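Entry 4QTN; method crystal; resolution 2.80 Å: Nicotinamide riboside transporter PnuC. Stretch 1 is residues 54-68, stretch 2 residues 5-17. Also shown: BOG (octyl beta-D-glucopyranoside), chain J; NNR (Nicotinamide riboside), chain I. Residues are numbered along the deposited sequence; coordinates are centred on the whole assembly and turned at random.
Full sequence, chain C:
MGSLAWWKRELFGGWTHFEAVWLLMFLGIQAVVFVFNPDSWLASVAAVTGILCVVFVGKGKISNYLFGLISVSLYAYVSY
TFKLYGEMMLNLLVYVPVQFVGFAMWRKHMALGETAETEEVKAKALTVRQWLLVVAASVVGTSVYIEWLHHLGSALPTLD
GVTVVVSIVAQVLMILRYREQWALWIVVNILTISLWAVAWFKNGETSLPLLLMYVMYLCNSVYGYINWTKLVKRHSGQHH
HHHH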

# COMPACT_ATOMS: atom_id res chain seq x y z
N VAL C 54 -11.52 -4.14 -15.02
CA VAL C 54 -10.98 -4.91 -13.89
C VAL C 54 -11.94 -5.06 -12.70
O VAL C 54 -11.93 -6.07 -12.02
CB VAL C 54 -9.64 -4.36 -13.42
CG1 VAL C 54 -8.62 -4.42 -14.56
CG2 VAL C 54 -9.81 -2.94 -12.88
N VAL C 55 -12.77 -4.06 -12.45
CA VAL C 55 -13.76 -4.20 -11.38
C VAL C 55 -14.73 -5.34 -11.72
O VAL C 55 -15.07 -6.15 -10.87
CB VAL C 55 -14.48 -2.85 -11.07
CG1 VAL C 55 -15.84 -3.07 -10.44
CG2 VAL C 55 -13.59 -1.99 -10.19
N PHE C 56 -15.09 -5.45 -13.00
CA PHE C 56 -15.95 -6.54 -13.50
C PHE C 56 -15.29 -7.93 -13.45
O PHE C 56 -15.96 -8.93 -13.14
CB PHE C 56 -16.45 -6.24 -14.91
CG PHE C 56 -17.58 -5.27 -14.95
CD1 PHE C 56 -17.49 -4.04 -14.32
CD2 PHE C 56 -18.75 -5.57 -15.63
CE1 PHE C 56 -18.54 -3.13 -14.37
CE2 PHE C 56 -19.80 -4.68 -15.67
CZ PHE C 56 -19.70 -3.45 -15.04
N VAL C 57 -13.99 -8.01 -13.78
CA VAL C 57 -13.22 -9.26 -13.57
C VAL C 57 -13.25 -9.68 -12.09
O VAL C 57 -13.52 -10.84 -11.76
CB VAL C 57 -11.75 -9.15 -14.08
CG1 VAL C 57 -10.91 -10.30 -13.55
CG2 VAL C 57 -11.72 -9.14 -15.59
N GLY C 58 -13.02 -8.72 -11.20
CA GLY C 58 -13.04 -8.98 -9.77
C GLY C 58 -14.36 -9.55 -9.35
O GLY C 58 -14.42 -10.45 -8.52
N LYS C 59 -15.43 -9.03 -9.94
CA LYS C 59 -16.80 -9.52 -9.71
C LYS C 59 -17.05 -10.87 -10.40
O LYS C 59 -17.92 -11.65 -10.00
CB LYS C 59 -17.81 -8.49 -10.19
CG LYS C 59 -18.37 -7.61 -9.10
CD LYS C 59 -19.16 -8.43 -8.12
CE LYS C 59 -20.51 -7.81 -7.85
NZ LYS C 59 -21.14 -8.50 -6.68
N GLY C 60 -16.27 -11.14 -11.45
CA GLY C 60 -16.43 -12.34 -12.23
C GLY C 60 -17.52 -12.20 -13.26
O GLY C 60 -18.05 -13.19 -13.72
N LYS C 61 -17.87 -10.95 -13.59
CA LYS C 61 -18.88 -10.65 -14.63
C LYS C 61 -18.32 -10.78 -16.05
O LYS C 61 -17.18 -10.36 -16.32
CB LYS C 61 -19.44 -9.25 -14.45
CG LYS C 61 -20.22 -9.07 -13.17
CD LYS C 61 -21.09 -7.83 -13.23
CE LYS C 61 -22.11 -7.84 -12.11
NZ LYS C 61 -23.49 -7.64 -12.63
N ILE C 62 -19.13 -11.32 -16.96
CA ILE C 62 -18.66 -11.66 -18.31
C ILE C 62 -18.48 -10.46 -19.22
O ILE C 62 -17.69 -10.50 -20.18
CB ILE C 62 -19.60 -12.66 -19.00
CG1 ILE C 62 -19.03 -13.06 -20.35
CG2 ILE C 62 -21.00 -12.06 -19.14
CD1 ILE C 62 -19.04 -14.54 -20.59
N SER C 63 -19.23 -9.40 -18.93
CA SER C 63 -19.21 -8.18 -19.74
C SER C 63 -17.99 -7.34 -19.48
O SER C 63 -17.93 -6.22 -19.93
CB SER C 63 -20.43 -7.33 -19.46
OG SER C 63 -20.33 -6.74 -18.17
N ASN C 64 -17.06 -7.87 -18.70
CA ASN C 64 -15.76 -7.24 -18.56
C ASN C 64 -15.07 -7.15 -19.90
O ASN C 64 -14.41 -6.17 -20.20
CB ASN C 64 -14.88 -7.99 -17.54
CG ASN C 64 -13.96 -9.01 -18.19
OD1 ASN C 64 -12.86 -8.68 -18.66
ND2 ASN C 64 -14.41 -10.26 -18.23
N TYR C 65 -15.29 -8.16 -20.75
CA TYR C 65 -14.50 -8.33 -21.97
C TYR C 65 -14.73 -7.25 -23.02
O TYR C 65 -13.78 -6.83 -23.70
CB TYR C 65 -14.71 -9.71 -22.57
CG TYR C 65 -14.03 -10.80 -21.79
CD1 TYR C 65 -12.64 -10.85 -21.67
CD2 TYR C 65 -14.77 -11.79 -21.16
CE1 TYR C 65 -12.02 -11.85 -20.96
CE2 TYR C 65 -14.16 -12.80 -20.45
CZ TYR C 65 -12.79 -12.83 -20.35
OH TYR C 65 -12.18 -13.84 -19.63
N LEU C 66 -15.97 -6.80 -23.16
CA LEU C 66 -16.27 -5.70 -24.06
C LEU C 66 -15.52 -4.43 -23.64
O LEU C 66 -14.84 -3.80 -24.47
CB LEU C 66 -17.76 -5.44 -24.12
CG LEU C 66 -18.13 -4.15 -24.85
CD1 LEU C 66 -17.51 -4.11 -26.25
CD2 LEU C 66 -19.64 -3.97 -24.91
N PHE C 67 -15.64 -4.06 -22.37
CA PHE C 67 -14.87 -2.95 -21.80
C PHE C 67 -13.38 -3.12 -22.04
O PHE C 67 -12.71 -2.20 -22.50
CB PHE C 67 -15.14 -2.79 -20.30
CG PHE C 67 -16.52 -2.32 -19.99
CD1 PHE C 67 -16.88 -0.99 -20.18
CD2 PHE C 67 -17.48 -3.20 -19.52
CE1 PHE C 67 -18.17 -0.55 -19.90
CE2 PHE C 67 -18.77 -2.78 -19.24
CZ PHE C 67 -19.12 -1.45 -19.43
N GLY C 68 -12.86 -4.30 -21.72
CA GLY C 68 -11.44 -4.59 -21.88
C GLY C 68 -10.96 -4.31 -23.28
O GLY C 68 -9.90 -3.70 -23.48
C1 BOG J . -27.62 -1.57 -6.88
O1 BOG J . -26.45 -0.84 -6.97
C2 BOG J . -27.29 -3.04 -6.66
O2 BOG J . -26.52 -3.59 -7.79
C3 BOG J . -28.53 -3.84 -6.50
O3 BOG J . -28.14 -5.24 -6.31
C4 BOG J . -29.37 -3.38 -5.36
O4 BOG J . -30.65 -4.05 -5.40
C5 BOG J . -29.59 -1.85 -5.29
O5 BOG J . -28.45 -1.01 -5.76
C6 BOG J . -29.86 -1.51 -3.87
O6 BOG J . -30.64 -0.31 -3.79
C1' BOG J . -26.07 -0.45 -8.32
C2' BOG J . -24.53 -0.15 -8.31
C3' BOG J . -24.09 0.35 -9.66
C4' BOG J . -22.60 0.80 -9.55
C5' BOG J . -22.07 1.28 -10.94
C6' BOG J . -22.09 0.10 -11.94
C7' BOG J . -22.71 0.54 -13.29
C8' BOG J . -21.59 0.92 -14.32
O2R NNR I . -8.96 -8.27 -18.84
C2R NNR I . -7.93 -7.30 -18.25
C3R NNR I . -7.35 -6.42 -19.37
O3R NNR I . -7.38 -7.10 -20.54
C4R NNR I . -5.90 -6.19 -18.97
C5R NNR I . -5.70 -4.84 -18.16
O5R NNR I . -4.39 -4.88 -17.51
O4R NNR I . -5.58 -7.22 -18.24
C1R NNR I . -6.92 -7.92 -17.72
N1 NNR I . -6.97 -7.87 -16.24
C2 NNR I . -6.13 -7.01 -15.52
C6 NNR I . -7.86 -8.68 -15.56
C5 NNR I . -7.91 -8.62 -14.15
C4 NNR I . -7.07 -7.78 -13.44
C3 NNR I . -6.20 -6.97 -14.11
C7 NNR I . -5.32 -6.03 -13.30
O7 NNR I . -4.29 -5.63 -13.74
N7 NNR I . -5.75 -5.61 -11.99
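Stretch 2 5-17: AWWKRELFGGWTH

Stretch 2 enters as the end of a helix, A5 to F12, leaves helical geometry at G13, and runs through G14 and W15 to T16, which caps the start of the next helix. It lies against the break between the two helices of stretch 1, and its direction follows from the register: the CA of E10 is 6.8 Å from the CA of S63, whereas the CA of W15 is 8.5 Å from the CA of K59. Sequence therefore rises in one stretch as it falls in the other, so the two run in opposite senses. Together they bury 658 Å².

E10 anchors the helical part. Its CA-to-CB bond points sideways, but chi1 at -165° (t) and chi2 at 80° (p) bring the carboxylate to the K61–N64 type I turn. There S63 N donates to E10 OE2 at 2.8 Å with an angle of 162°, and I62 N lies 2.9 Å from the same OE2 atom.

The two lysines reach the end of this helix and the loop beyond it. K61, with chi1 m and chi2 and chi3 both t, is largely extended; its NZ donates to E10 O at 2.6 Å and to G13 O at 2.8 Å, carbonyls left available where the helix ends. K59 bends instead, with chi1 at -98° and chi3 at -131° lying between wells, and its NZ donates to G14 O at 2.5 Å. The backbone of G14, at phi/psi 70/32, suits glycine. At G13 an ideal CB would clash with R9 O, at 2.4 Å.

W15 has more of its area covered by the other stretch than any other residue of stretch 2. Chi1 at -55° (m) and chi2 at 94° place its indole where NE1 donates to L11 O at 3.1 Å (158°), tying the ring back to its own helix. The far edge of the six-membered ring meets the face of F56, with centroids 5.3 Å apart and planes at 67°; W15 CH2 is 3.7 Å from F56 CE1. W15 CZ3 also approaches V55 CG1 at 3.6 Å and K59 CG at 3.5 Å. The detergent BOG lies over one face of the indole, and W15 N donates to its O2 at 3.1 Å.

Apolar contacts fill in around these. L11 starts away from stretch 1, but chi1 m and chi2 t return CD2 to within 4.1 Å of F67 CZ and 4.3 Å of F56 CE2. Nearer the start of stretch 2, W7 CH2 meets L66 CD2 at 3.8 Å, and W6, with chi1 t, brings CZ2 to 3.8 Å from I62 CG2, which lies at the edge of the indole.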

# COMPACT_ATOMS: atom_id res chain seq x y z
N ALA C 5 -32.59 -6.06 -21.43
CA ALA C 5 -32.91 -6.64 -20.14
C ALA C 5 -31.67 -7.31 -19.59
O ALA C 5 -31.38 -7.21 -18.40
CB ALA C 5 -34.04 -7.64 -20.27
N TRP C 6 -30.93 -7.98 -20.47
CA TRP C 6 -29.67 -8.58 -20.09
C TRP C 6 -28.66 -7.53 -19.70
O TRP C 6 -28.00 -7.64 -18.68
CB TRP C 6 -29.09 -9.44 -21.21
CG TRP C 6 -27.86 -10.18 -20.77
CD1 TRP C 6 -27.82 -11.32 -20.02
CD2 TRP C 6 -26.49 -9.79 -20.98
NE1 TRP C 6 -26.51 -11.69 -19.78
CE2 TRP C 6 -25.68 -10.77 -20.36
CE3 TRP C 6 -25.87 -8.72 -21.65
CZ2 TRP C 6 -24.28 -10.71 -20.38
CZ3 TRP C 6 -24.48 -8.67 -21.67
CH2 TRP C 6 -23.70 -9.66 -21.05
N TRP C 7 -28.52 -6.51 -20.54
CA TRP C 7 -27.55 -5.48 -20.29
C TRP C 7 -27.84 -4.81 -18.97
O TRP C 7 -26.94 -4.35 -18.29
CB TRP C 7 -27.53 -4.45 -21.41
CG TRP C 7 -26.50 -4.75 -22.46
CD1 TRP C 7 -26.72 -4.94 -23.80
CD2 TRP C 7 -25.09 -4.92 -22.25
NE1 TRP C 7 -25.53 -5.20 -24.44
CE2 TRP C 7 -24.51 -5.19 -23.51
CE3 TRP C 7 -24.26 -4.84 -21.12
CZ2 TRP C 7 -23.14 -5.40 -23.68
CZ3 TRP C 7 -22.89 -5.06 -21.29
CH2 TRP C 7 -22.35 -5.33 -22.56
N LYS C 8 -29.11 -4.79 -18.58
CA LYS C 8 -29.54 -4.17 -17.33
C LYS C 8 -29.01 -4.98 -16.14
O LYS C 8 -28.55 -4.42 -15.16
CB LYS C 8 -31.08 -4.04 -17.27
CG LYS C 8 -31.60 -3.01 -16.27
CD LYS C 8 -31.84 -3.61 -14.87
CE LYS C 8 -32.03 -2.54 -13.80
NZ LYS C 8 -31.86 -3.04 -12.39
N ARG C 9 -29.04 -6.30 -16.27
CA ARG C 9 -28.53 -7.22 -15.24
C ARG C 9 -27.01 -7.10 -15.04
O ARG C 9 -26.52 -6.89 -13.92
CB ARG C 9 -28.86 -8.65 -15.61
CG ARG C 9 -30.18 -9.14 -15.10
CD ARG C 9 -30.32 -10.60 -15.37
NE ARG C 9 -31.27 -11.19 -14.47
CZ ARG C 9 -30.97 -12.12 -13.56
NH1 ARG C 9 -29.73 -12.59 -13.44
NH2 ARG C 9 -31.93 -12.58 -12.77
N GLU C 10 -26.28 -7.30 -16.13
CA GLU C 10 -24.84 -7.23 -16.10
C GLU C 10 -24.33 -5.94 -15.46
O GLU C 10 -23.42 -5.98 -14.63
CB GLU C 10 -24.28 -7.38 -17.48
CG GLU C 10 -22.81 -7.69 -17.46
CD GLU C 10 -22.52 -9.15 -17.19
OE1 GLU C 10 -23.47 -9.95 -17.12
OE2 GLU C 10 -21.33 -9.49 -17.07
N LEU C 11 -24.91 -4.80 -15.83
CA LEU C 11 -24.39 -3.49 -15.42
C LEU C 11 -24.80 -3.09 -14.02
O LEU C 11 -24.07 -2.36 -13.35
CB LEU C 11 -24.84 -2.40 -16.39
CG LEU C 11 -24.29 -2.29 -17.81
CD1 LEU C 11 -24.65 -0.92 -18.33
CD2 LEU C 11 -22.78 -2.51 -17.87
N PHE C 12 -25.97 -3.51 -13.60
CA PHE C 12 -26.54 -2.98 -12.37
C PHE C 12 -26.85 -4.06 -11.34
O PHE C 12 -27.21 -3.76 -10.20
CB PHE C 12 -27.79 -2.12 -12.68
CG PHE C 12 -27.50 -0.92 -13.56
CD1 PHE C 12 -26.99 0.26 -13.02
CD2 PHE C 12 -27.73 -0.97 -14.94
CE1 PHE C 12 -26.71 1.35 -13.83
CE2 PHE C 12 -27.44 0.11 -15.75
CZ PHE C 12 -26.93 1.27 -15.19
N GLY C 13 -26.66 -5.32 -11.73
CA GLY C 13 -27.11 -6.46 -10.94
C GLY C 13 -26.10 -6.92 -9.92
O GLY C 13 -24.94 -7.17 -10.24
N GLY C 14 -26.55 -7.04 -8.68
CA GLY C 14 -25.83 -7.81 -7.67
C GLY C 14 -24.51 -7.21 -7.22
O GLY C 14 -23.59 -7.94 -6.89
N TRP C 15 -24.43 -5.87 -7.21
CA TRP C 15 -23.34 -5.18 -6.48
C TRP C 15 -23.70 -5.03 -5.03
O TRP C 15 -24.85 -4.67 -4.69
CB TRP C 15 -23.07 -3.78 -7.04
CG TRP C 15 -22.79 -3.73 -8.48
CD1 TRP C 15 -23.68 -3.51 -9.47
CD2 TRP C 15 -21.51 -3.86 -9.10
NE1 TRP C 15 -23.05 -3.51 -10.69
CE2 TRP C 15 -21.71 -3.72 -10.49
CE3 TRP C 15 -20.23 -4.11 -8.63
CZ2 TRP C 15 -20.67 -3.82 -11.41
CZ3 TRP C 15 -19.19 -4.20 -9.54
CH2 TRP C 15 -19.43 -4.05 -10.92
N THR C 16 -22.72 -5.30 -4.16
CA THR C 16 -22.77 -4.82 -2.78
C THR C 16 -22.69 -3.30 -2.74
O THR C 16 -22.25 -2.66 -3.73
CB THR C 16 -21.62 -5.37 -1.93
OG1 THR C 16 -20.38 -4.85 -2.42
CG2 THR C 16 -21.58 -6.85 -1.98
N HIS C 17 -23.10 -2.73 -1.60
CA HIS C 17 -23.00 -1.29 -1.35
C HIS C 17 -21.54 -0.84 -1.47
O HIS C 17 -21.22 0.12 -2.19
CB HIS C 17 -23.54 -0.97 0.04
CG HIS C 17 -23.47 0.48 0.39
ND1 HIS C 17 -22.28 1.11 0.71
CD2 HIS C 17 -24.43 1.43 0.48
CE1 HIS C 17 -22.52 2.38 0.97
NE2 HIS C 17 -23.81 2.60 0.84